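Aspartate aminotransferase, cytoplasmic (Schizosaccharomyces pombe 972h-, PDB 6JPK) catalyses the reversible, pyridoxal phosphate-dependent transfer of an amino group from L-aspartate to 2-oxoglutarate, giving oxaloacetate and L-glutamate, and works as a homodimer. Local coordinates at residues W138-H141 with R142-E146; S117-T121 with F122-H126; K175-P178 with E179-F183. The protein carries 1 engineered substitution. All coordinates share one frame; numbering follows the deposited sequence.

Interaction 1 of 3, residues W138-H141 with R142-E146; sequences WPVH and RTLWE
Val140 and Leu144 meet one turn apart near the start of helix 140-147. The backbone N of Leu144 donates to Val140 O over 2.9 Å, with the N-H...O angle at 159°. Their side chains cross obliquely, Val140 CG1 reaching Leu144 CB at 4.1 Å. CG1 lies anti to the backbone N of Val140 (chi1 174°), which puts this methyl on the Leu144 side. His141 contributes mainly through its backbone: His141 O sits 3.1 Å from Trp145 CD1, at the edge of the indole and near its plane. The His141 ring is hydrogen-bonded away from this contact, NE2 to Asp219 OD2 and ND1 to Thr137 OG1. Arg142 N donates to Pro139 O at 3.2 Å, with a bent N-H angle of 138°. Arg142 NH1 forms a salt bridge of 2.9 Å with Glu146 OE2, which lies close to the guanidinium plane. Thr143 OG1 bonds to Asn290 of the second subunit. Trp138 probably binds L-aspartate, as in related aminotransferases, and Val140 CB lies over one face of its indole. The helix is the crossover of a beta-alpha-beta unit between strands 131-135 and 152-159, and Leu144 and Trp145 pack on helix 107-127.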
ATOM      1  N   TRP A 138       7.948  -5.599  18.093  1.00  8.88           N
ATOM      2  CA  TRP A 138       8.125  -5.719  16.654  1.00 16.86           C
ATOM      3  C   TRP A 138       9.090  -4.637  16.160  1.00 15.97           C
ATOM      4  O   TRP A 138       8.818  -3.441  16.359  1.00 13.42           O
ATOM      5  CB  TRP A 138       6.766  -5.586  15.972  1.00 23.85           C
ATOM      6  CG  TRP A 138       6.786  -5.799  14.508  1.00 34.76           C
ATOM      7  CD1 TRP A 138       7.522  -6.719  13.816  1.00 39.20           C
ATOM      8  CD2 TRP A 138       6.034  -5.068  13.535  1.00 41.67           C
ATOM      9  NE1 TRP A 138       7.270  -6.606  12.468  1.00 42.34           N
ATOM     10  CE2 TRP A 138       6.359  -5.599  12.270  1.00 43.40           C
ATOM     11  CE3 TRP A 138       5.111  -4.018  13.611  1.00 46.99           C
ATOM     12  CZ2 TRP A 138       5.793  -5.114  11.089  1.00 45.99           C
ATOM     13  CZ3 TRP A 138       4.549  -3.539  12.437  1.00 48.54           C
ATOM     14  CH2 TRP A 138       4.895  -4.087  11.195  1.00 46.57           C
ATOM     15  N   PRO A 139      10.226  -5.006  15.552  1.00 18.24           N
ATOM     16  CA  PRO A 139      11.284  -4.007  15.284  1.00 18.28           C
ATOM     17  C   PRO A 139      10.863  -2.873  14.359  1.00 16.31           C
ATOM     18  O   PRO A 139      11.442  -1.780  14.435  1.00 13.04           O
ATOM     19  CB  PRO A 139      12.414  -4.843  14.660  1.00 22.48           C
ATOM     20  CG  PRO A 139      12.138  -6.264  15.123  1.00 22.15           C
ATOM     21  CD  PRO A 139      10.633  -6.369  15.162  1.00 20.10           C
ATOM     22  N   VAL A 140       9.865  -3.086  13.502  1.00 15.69           N
ATOM     23  CA  VAL A 140       9.385  -2.001  12.655  1.00 18.23           C
ATOM     24  C   VAL A 140       8.723  -0.892  13.470  1.00 14.95           C
ATOM     25  O   VAL A 140       8.632   0.242  12.996  1.00 14.83           O
ATOM     26  CB  VAL A 140       8.445  -2.573  11.575  1.00 19.96           C
ATOM     27  CG1 VAL A 140       7.805  -1.475  10.763  1.00 18.88           C
ATOM     28  CG2 VAL A 140       9.241  -3.495  10.650  1.00 23.37           C
ATOM     29  N   HIS A 141       8.260  -1.172  14.691  1.00 15.09           N
ATOM     30  CA  HIS A 141       7.686  -0.093  15.495  1.00 15.18           C
ATOM     31  C   HIS A 141       8.693   1.031  15.698  1.00 13.62           C
ATOM     32  O   HIS A 141       8.328   2.211  15.668  1.00 19.12           O
ATOM     33  CB  HIS A 141       7.198  -0.615  16.847  1.00 21.23           C
ATOM     34  CG  HIS A 141       5.843  -1.252  16.797  1.00 29.41           C
ATOM     35  ND1 HIS A 141       5.306  -1.947  17.862  1.00 29.99           N
ATOM     36  CD2 HIS A 141       4.915  -1.297  15.812  1.00 28.01           C
ATOM     37  CE1 HIS A 141       4.111  -2.401  17.529  1.00 29.70           C
ATOM     38  NE2 HIS A 141       3.850  -2.018  16.292  1.00 29.57           N
ATOM     39  N   ARG A 142       9.969   0.691  15.886  1.00  7.75           N
ATOM     40  CA  ARG A 142      10.962   1.735  16.107  1.00 10.37           C
ATOM     41  C   ARG A 142      11.299   2.468  14.814  1.00 10.07           C
ATOM     42  O   ARG A 142      11.227   3.696  14.759  1.00  7.88           O
ATOM     43  CB  ARG A 142      12.238   1.160  16.726  1.00  7.23           C
ATOM     44  CG  ARG A 142      13.375   2.182  16.724  1.00  8.35           C
ATOM     45  CD  ARG A 142      14.659   1.660  17.381  1.00 12.21           C
ATOM     46  NE  ARG A 142      14.480   1.446  18.819  1.00 12.57           N
ATOM     47  CZ  ARG A 142      14.662   2.371  19.758  1.00 13.41           C
ATOM     48  NH1 ARG A 142      15.032   3.617  19.446  1.00 10.68           N
ATOM     49  NH2 ARG A 142      14.476   2.043  21.029  1.00 14.77           N
ATOM     50  N   THR A 143      11.672   1.729  13.761  1.00  7.91           N
ATOM     51  CA  THR A 143      12.148   2.382  12.543  1.00  9.72           C
ATOM     52  C   THR A 143      11.035   3.146  11.840  1.00  7.11           C
ATOM     53  O   THR A 143      11.288   4.206  11.268  1.00  9.48           O
ATOM     54  CB  THR A 143      12.777   1.357  11.581  1.00  9.14           C
ATOM     55  OG1 THR A 143      11.847   0.303  11.308  1.00 10.74           O
ATOM     56  CG2 THR A 143      14.027   0.754  12.191  1.00 14.20           C
ATOM     57  N   LEU A 144       9.800   2.649  11.886  1.00  6.88           N
ATOM     58  CA  LEU A 144       8.718   3.372  11.223  1.00  7.83           C
ATOM     59  C   LEU A 144       8.542   4.763  11.823  1.00 10.69           C
ATOM     60  O   LEU A 144       8.382   5.752  11.089  1.00  8.22           O
ATOM     61  CB  LEU A 144       7.422   2.558  11.308  1.00  8.15           C
ATOM     62  CG  LEU A 144       6.158   3.142  10.672  1.00 14.20           C
ATOM     63  CD1 LEU A 144       5.288   2.030  10.067  1.00 11.27           C
ATOM     64  CD2 LEU A 144       5.352   3.964  11.684  1.00 11.94           C
ATOM     65  N   TRP A 145       8.599   4.864  13.160  1.00  7.08           N
ATOM     66  CA  TRP A 145       8.404   6.149  13.823  1.00  9.98           C
ATOM     67  C   TRP A 145       9.624   7.039  13.668  1.00  7.84           C
ATOM     68  O   TRP A 145       9.484   8.244  13.424  1.00  9.70           O
ATOM     69  CB  TRP A 145       8.073   5.942  15.306  1.00  8.07           C
ATOM     70  CG  TRP A 145       6.641   5.550  15.528  1.00  9.42           C
ATOM     71  CD1 TRP A 145       6.104   4.302  15.425  1.00 11.23           C
ATOM     72  CD2 TRP A 145       5.563   6.419  15.895  1.00  8.69           C
ATOM     73  NE1 TRP A 145       4.754   4.338  15.698  1.00 10.74           N
ATOM     74  CE2 TRP A 145       4.397   5.628  15.982  1.00  8.71           C
ATOM     75  CE3 TRP A 145       5.468   7.793  16.145  1.00  8.27           C
ATOM     76  CZ2 TRP A 145       3.160   6.159  16.317  1.00  9.96           C
ATOM     77  CZ3 TRP A 145       4.231   8.321  16.481  1.00  9.48           C
ATOM     78  CH2 TRP A 145       3.095   7.503  16.567  1.00  8.57           C
ATOM     79  N   GLU A 146      10.828   6.472  13.819  1.00  7.97           N
ATOM     80  CA  GLU A 146      12.052   7.251  13.623  1.00 10.61           C
ATOM     81  C   GLU A 146      12.148   7.799  12.200  1.00 12.81           C
ATOM     82  O   GLU A 146      12.583   8.944  12.000  1.00 14.89           O
ATOM     83  CB  GLU A 146      13.291   6.404  13.947  1.00 14.48           C
ATOM     84  CG  GLU A 146      13.540   6.165  15.448  1.00 16.88           C
ATOM     85  CD  GLU A 146      14.708   5.207  15.741  1.00 22.86           C
ATOM     86  OE1 GLU A 146      15.194   4.532  14.801  1.00 21.27           O
ATOM     87  OE2 GLU A 146      15.139   5.130  16.924  1.00 23.30           O
TER

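Interaction 2 of 3, residues S117-T121 with F122-H126; sequences SFIET and FYVKH
Phe118 O accepts from Phe122 N at 2.9 Å in the usual i to i+4 pattern, but Ile119 O then takes both Tyr123 N and Val124 N, so the helix widens into a pi-type turn; the short axes of 117-121 and 122-126 differ by 33°. Phe118 and Phe122 are close on one face of the helix. Their ring planes are near parallel, 26° apart, but slid so far that they barely overlap, with centroids 4.9 Å apart. Phe122 CB stands over the Phe118 ring. Thr121 CG2 lies over a face of the Phe122 ring, 3.8 Å from its centroid, a CH-pi contact. The whole belongs to helix 107-127 of the aminotransferase fold of this family, and its Phe118 and Phe122 also pack on helix 274-289 and on Ile9 of the second subunit. On another face, Ile119 CG2 approaches Tyr123 CB at 4.0 Å, the two side chains pointing the same way. The Tyr123 hydroxyl bonds to Gly180 O. Glu120 bends at chi2 (-80°), which brings its carboxylate round to Lys125. The salt bridge of 2.8 Å joins Lys125 NZ to Glu120 OE1 on its syn lone pair.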
ATOM      1  N   SER A 117       2.269   9.098  10.836  1.00  9.39           N
ATOM      2  CA  SER A 117       2.353  10.304  10.011  1.00 11.01           C
ATOM      3  C   SER A 117       1.426  11.387  10.540  1.00  9.44           C
ATOM      4  O   SER A 117       1.837  12.538  10.727  1.00  8.16           O
ATOM      5  CB  SER A 117       2.006  10.001   8.553  1.00 16.40           C
ATOM      6  OG  SER A 117       2.856   9.014   8.013  1.00 25.26           O
ATOM      7  N   PHE A 118       0.166  11.031  10.796  1.00  7.80           N
ATOM      8  CA  PHE A 118      -0.764  12.014  11.337  1.00  8.06           C
ATOM      9  C   PHE A 118      -0.274  12.560  12.679  1.00 12.01           C
ATOM     10  O   PHE A 118      -0.254  13.778  12.901  1.00  8.61           O
ATOM     11  CB  PHE A 118      -2.164  11.414  11.499  1.00  7.96           C
ATOM     12  CG  PHE A 118      -3.115  12.364  12.153  1.00  8.26           C
ATOM     13  CD1 PHE A 118      -3.732  13.351  11.413  1.00  8.49           C
ATOM     14  CD2 PHE A 118      -3.323  12.328  13.522  1.00  8.35           C
ATOM     15  CE1 PHE A 118      -4.580  14.267  12.016  1.00  8.82           C
ATOM     16  CE2 PHE A 118      -4.155  13.229  14.127  1.00  8.67           C
ATOM     17  CZ  PHE A 118      -4.790  14.214  13.367  1.00  8.91           C
ATOM     18  N   ILE A 119       0.110  11.671  13.594  1.00  8.11           N
ATOM     19  CA  ILE A 119       0.493  12.112  14.936  1.00  8.33           C
ATOM     20  C   ILE A 119       1.756  12.972  14.888  1.00  9.17           C
ATOM     21  O   ILE A 119       1.881  13.949  15.635  1.00 10.06           O
ATOM     22  CB  ILE A 119       0.647  10.896  15.870  1.00  8.12           C
ATOM     23  CG1 ILE A 119      -0.740  10.293  16.162  1.00  8.02           C
ATOM     24  CG2 ILE A 119       1.326  11.293  17.183  1.00  8.36           C
ATOM     25  CD1 ILE A 119      -0.704   8.860  16.716  1.00  7.77           C
ATOM     26  N   GLU A 120       2.705  12.635  14.009  1.00 10.52           N
ATOM     27  CA  GLU A 120       3.912  13.451  13.886  1.00 10.73           C
ATOM     28  C   GLU A 120       3.570  14.874  13.449  1.00 10.41           C
ATOM     29  O   GLU A 120       4.022  15.848  14.061  1.00 12.66           O
ATOM     30  CB  GLU A 120       4.899  12.801  12.910  1.00 10.58           C
ATOM     31  CG  GLU A 120       6.268  13.492  12.860  1.00 14.64           C
ATOM     32  CD  GLU A 120       6.284  14.752  12.003  1.00 23.11           C
ATOM     33  OE1 GLU A 120       7.019  15.694  12.359  1.00 29.12           O
ATOM     34  OE2 GLU A 120       5.562  14.816  10.986  1.00 26.53           O
ATOM     35  N   THR A 121       2.760  15.015  12.396  1.00  9.15           N
ATOM     36  CA  THR A 121       2.447  16.342  11.865  1.00 11.69           C
ATOM     37  C   THR A 121       1.587  17.156  12.829  1.00 10.88           C
ATOM     38  O   THR A 121       1.853  18.343  13.052  1.00 10.53           O
ATOM     39  CB  THR A 121       1.738  16.203  10.508  1.00 13.48           C
ATOM     40  OG1 THR A 121       2.633  15.613   9.569  1.00 11.51           O
ATOM     41  CG2 THR A 121       1.263  17.561   9.978  1.00 10.64           C
ATOM     42  N   PHE A 122       0.556  16.551  13.412  1.00  9.45           N
ATOM     43  CA  PHE A 122      -0.455  17.315  14.135  1.00 10.95           C
ATOM     44  C   PHE A 122      -0.320  17.238  15.647  1.00 14.97           C
ATOM     45  O   PHE A 122      -1.095  17.886  16.357  1.00 10.18           O
ATOM     46  CB  PHE A 122      -1.853  16.859  13.693  1.00 12.25           C
ATOM     47  CG  PHE A 122      -2.168  17.232  12.265  1.00 10.27           C
ATOM     48  CD1 PHE A 122      -2.580  18.524  11.952  1.00 13.32           C
ATOM     49  CD2 PHE A 122      -1.996  16.318  11.238  1.00 11.11           C
ATOM     50  CE1 PHE A 122      -2.853  18.890  10.634  1.00 13.01           C
ATOM     51  CE2 PHE A 122      -2.267  16.679   9.913  1.00 11.58           C
ATOM     52  CZ  PHE A 122      -2.697  17.970   9.620  1.00 11.33           C
ATOM     53  N   TYR A 123       0.656  16.491  16.160  1.00  9.70           N
ATOM     54  CA  TYR A 123       0.868  16.433  17.600  1.00  9.85           C
ATOM     55  C   TYR A 123       2.332  16.673  17.965  1.00 10.00           C
ATOM     56  O   TYR A 123       2.634  17.593  18.740  1.00 13.16           O
ATOM     57  CB  TYR A 123       0.399  15.084  18.152  1.00  9.50           C
ATOM     58  CG  TYR A 123       0.454  14.989  19.661  1.00 11.48           C
ATOM     59  CD1 TYR A 123      -0.443  15.708  20.455  1.00 10.02           C
ATOM     60  CD2 TYR A 123       1.387  14.169  20.296  1.00  9.54           C
ATOM     61  CE1 TYR A 123      -0.410  15.617  21.825  1.00 10.93           C
ATOM     62  CE2 TYR A 123       1.419  14.064  21.667  1.00  9.72           C
ATOM     63  CZ  TYR A 123       0.528  14.793  22.429  1.00 10.93           C
ATOM     64  OH  TYR A 123       0.556  14.712  23.801  1.00 10.28           O
ATOM     65  N   VAL A 124       3.240  15.864  17.404  1.00  9.70           N
ATOM     66  CA  VAL A 124       4.650  15.937  17.788  1.00 15.61           C
ATOM     67  C   VAL A 124       5.241  17.300  17.441  1.00 13.13           C
ATOM     68  O   VAL A 124       5.969  17.895  18.244  1.00 10.63           O
ATOM     69  CB  VAL A 124       5.453  14.793  17.136  1.00 15.88           C
ATOM     70  CG1 VAL A 124       6.966  14.990  17.381  1.00  9.64           C
ATOM     71  CG2 VAL A 124       4.990  13.432  17.673  1.00  9.09           C
ATOM     72  N   LYS A 125       4.927  17.819  16.246  1.00 10.28           N
ATOM     73  CA  LYS A 125       5.452  19.106  15.779  1.00 14.69           C
ATOM     74  C   LYS A 125       5.420  20.198  16.843  1.00 16.72           C
ATOM     75  O   LYS A 125       6.391  20.939  17.019  1.00 18.48           O
ATOM     76  CB  LYS A 125       4.655  19.564  14.558  1.00 22.38           C
ATOM     77  CG  LYS A 125       5.473  19.919  13.343  1.00 31.02           C
ATOM     78  CD  LYS A 125       6.025  18.686  12.661  1.00 34.92           C
ATOM     79  CE  LYS A 125       6.250  18.932  11.172  1.00 35.64           C
ATOM     80  NZ  LYS A 125       7.117  17.882  10.567  1.00 36.61           N
ATOM     81  N   HIS A 126       4.303  20.332  17.562  1.00 13.35           N
ATOM     82  CA  HIS A 126       4.198  21.423  18.516  1.00 17.58           C
ATOM     83  C   HIS A 126       4.368  20.989  19.971  1.00 15.33           C
ATOM     84  O   HIS A 126       4.599  21.850  20.827  1.00 15.92           O
ATOM     85  CB  HIS A 126       2.865  22.163  18.339  1.00 19.30           C
ATOM     86  CG  HIS A 126       1.666  21.354  18.705  1.00 22.02           C
ATOM     87  ND1 HIS A 126       1.057  21.444  19.939  1.00 26.14           N
ATOM     88  CD2 HIS A 126       0.961  20.436  18.002  1.00 23.86           C
ATOM     89  CE1 HIS A 126       0.026  20.617  19.981  1.00 26.42           C
ATOM     90  NE2 HIS A 126      -0.051  19.991  18.819  1.00 23.92           N
TER

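Interaction 3 of 3, residues K175-P178 with E179-F183; sequences KSAP and EGSIF
Pro178 O is gripped twice by one residue, Ser181. The hydroxyl OG of Ser181 donates to Pro178 O at 2.6 Å, a short bond. The backbone N of Ser181 donates to the same Pro178 O at 3.2 Å, with a bent N-H angle of 137°. Both donors are tilted from the carbonyl plane. The OG bond depends on the rotation of the serine: OG lies anti to the carbonyl carbon and beside the backbone N (chi1 -60°), which carries it back to the oxygen that the N also meets. The backbone bond closes a type II beta turn from Pro178 to Ser181. Glu179 and Gly180 occupy its corners, and Gly180 has the positive phi (76°) that favours glycine at this place. The proline ring is drawn in as well, with Pro178 CD 3.7 Å from Ser181 OG.

The apolar part of the contact comes from Ala177, the first residue to leave the helical backbone after helix 167-176. Its methyl touches the ring edge of Phe183, near the ring plane. Ala177 CB lies 4.1 Å from Phe183 CZ. The Phe183 ring stacks on Tyr132 and also meets His214. Ala177 O bonds to Arg212 NH2. The turn thus links the end of helix 167-176 to strand 182-186 of the central sheet, where Phe183 bonds to Leu215 through its backbone.

Ser181 is buried, and its hydroxyl donates to Pro178 O. The OG bond fixes the rotation of the Ser181 side chain; the two donors together probably polarise that C=O. The link between helix and strand is therefore held by main-chain and hydroxyl bonds, without any charged pair between its two halves.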
ATOM      1  N   LYS A 175       4.938   6.533  34.579  1.00 10.79           N
ATOM      2  CA  LYS A 175       4.820   7.650  35.508  1.00 17.04           C
ATOM      3  C   LYS A 175       5.910   8.696  35.295  1.00 17.14           C
ATOM      4  O   LYS A 175       5.663   9.886  35.514  1.00 16.24           O
ATOM      5  CB  LYS A 175       4.853   7.146  36.949  1.00 16.13           C
ATOM      6  CG  LYS A 175       3.711   6.217  37.313  1.00 17.10           C
ATOM      7  CD  LYS A 175       3.981   5.594  38.683  1.00 23.52           C
ATOM      8  CE  LYS A 175       2.747   4.901  39.234  1.00 28.86           C
ATOM      9  NZ  LYS A 175       3.080   3.989  40.360  1.00 30.12           N
ATOM     10  N   SER A 176       7.108   8.295  34.868  1.00 14.24           N
ATOM     11  CA  SER A 176       8.208   9.251  34.758  1.00 14.25           C
ATOM     12  C   SER A 176       8.323   9.882  33.376  1.00 11.48           C
ATOM     13  O   SER A 176       9.026  10.881  33.228  1.00 13.64           O
ATOM     14  CB  SER A 176       9.538   8.572  35.123  1.00 14.79           C
ATOM     15  OG  SER A 176       9.812   7.524  34.209  1.00 22.04           O
ATOM     16  N   ALA A 177       7.672   9.321  32.362  1.00 11.01           N
ATOM     17  CA  ALA A 177       7.741   9.897  31.032  1.00 10.82           C
ATOM     18  C   ALA A 177       7.080  11.273  31.033  1.00 12.69           C
ATOM     19  O   ALA A 177       6.125  11.506  31.778  1.00 12.94           O
ATOM     20  CB  ALA A 177       7.057   8.988  30.005  1.00 10.28           C
ATOM     21  N   PRO A 178       7.594  12.207  30.232  1.00 11.85           N
ATOM     22  CA  PRO A 178       6.977  13.538  30.148  1.00 11.57           C
ATOM     23  C   PRO A 178       5.492  13.437  29.833  1.00 12.73           C
ATOM     24  O   PRO A 178       5.060  12.579  29.059  1.00 10.89           O
ATOM     25  CB  PRO A 178       7.746  14.209  29.005  1.00 11.56           C
ATOM     26  CG  PRO A 178       9.103  13.518  29.015  1.00 11.48           C
ATOM     27  CD  PRO A 178       8.790  12.086  29.378  1.00 11.10           C
ATOM     28  N   GLU A 179       4.705  14.310  30.463  1.00 11.74           N
ATOM     29  CA  GLU A 179       3.268  14.323  30.220  1.00 11.62           C
ATOM     30  C   GLU A 179       2.980  14.439  28.730  1.00 11.28           C
ATOM     31  O   GLU A 179       3.664  15.162  28.001  1.00 11.37           O
ATOM     32  CB  GLU A 179       2.609  15.485  30.975  1.00 12.17           C
ATOM     33  CG  GLU A 179       2.541  15.281  32.482  1.00 29.41           C
ATOM     34  CD  GLU A 179       1.560  16.237  33.166  1.00 34.35           C
ATOM     35  OE1 GLU A 179       0.913  15.815  34.152  1.00 36.93           O
ATOM     36  OE2 GLU A 179       1.431  17.400  32.714  1.00 32.50           O
ATOM     37  N   GLY A 180       1.969  13.705  28.273  1.00 13.70           N
ATOM     38  CA  GLY A 180       1.596  13.768  26.877  1.00 10.63           C
ATOM     39  C   GLY A 180       2.522  13.030  25.945  1.00 10.23           C
ATOM     40  O   GLY A 180       2.505  13.298  24.738  1.00 10.07           O
ATOM     41  N   SER A 181       3.336  12.109  26.462  1.00 10.10           N
ATOM     42  CA  SER A 181       4.078  11.215  25.585  1.00  9.71           C
ATOM     43  C   SER A 181       3.117  10.249  24.888  1.00  9.82           C
ATOM     44  O   SER A 181       1.978  10.052  25.309  1.00  9.30           O
ATOM     45  CB  SER A 181       5.131  10.425  26.368  1.00  9.71           C
ATOM     46  OG  SER A 181       6.070  11.293  26.982  1.00 10.12           O
ATOM     47  N   ILE A 182       3.589   9.659  23.800  1.00  8.97           N
ATOM     48  CA  ILE A 182       2.807   8.712  23.015  1.00  8.59           C
ATOM     49  C   ILE A 182       3.201   7.310  23.439  1.00  8.78           C
ATOM     50  O   ILE A 182       4.397   6.988  23.486  1.00  8.36           O
ATOM     51  CB  ILE A 182       3.056   8.910  21.514  1.00  8.40           C
ATOM     52  CG1 ILE A 182       2.817  10.366  21.122  1.00  8.68           C
ATOM     53  CG2 ILE A 182       2.220   7.928  20.701  1.00  8.06           C
ATOM     54  CD1 ILE A 182       3.725  10.830  19.994  1.00  8.65           C
ATOM     55  N   PHE A 183       2.213   6.468  23.748  1.00  8.25           N
ATOM     56  CA  PHE A 183       2.481   5.099  24.172  1.00  8.08           C
ATOM     57  C   PHE A 183       1.835   4.139  23.187  1.00 14.86           C
ATOM     58  O   PHE A 183       0.620   4.207  22.945  1.00  7.73           O
ATOM     59  CB  PHE A 183       2.000   4.836  25.603  1.00  8.28           C
ATOM     60  CG  PHE A 183       3.044   5.142  26.641  1.00  9.40           C
ATOM     61  CD1 PHE A 183       3.289   6.452  27.029  1.00  8.88           C
ATOM     62  CD2 PHE A 183       3.802   4.129  27.202  1.00  9.37           C
ATOM     63  CE1 PHE A 183       4.269   6.752  27.955  1.00  9.16           C
ATOM     64  CE2 PHE A 183       4.787   4.417  28.142  1.00  8.79           C
ATOM     65  CZ  PHE A 183       5.020   5.733  28.520  1.00  9.12           C
TER

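In the fold
All three contacts belong to the large domain around the central mixed sheet. Interactions 1 and 2 have centres 16 Å apart and touch through Trp145 CH2 and Ile119 CD1, 4.0 Å apart. Interactions 2 and 3 are closer, at 15 Å, and share a probable hydrogen bond of 2.6 Å from Tyr123 OH to Gly180 O. Ile182 of interaction 3 packs on interaction 2: Ile182 CD1 lies 3.7 Å from Val124 CG2. Trp145 CH2 also reaches Ile182 CG2, at 4.2 Å. Only interaction 1 lies at the probable substrate site: the side chain of Trp138 is about 4 Å from that of Asn191, a probable aspartate-binding residue, and about 5 Å from a phosphate ion, probably crystallisation-derived. Interactions 1 and 2 both touch the second subunit.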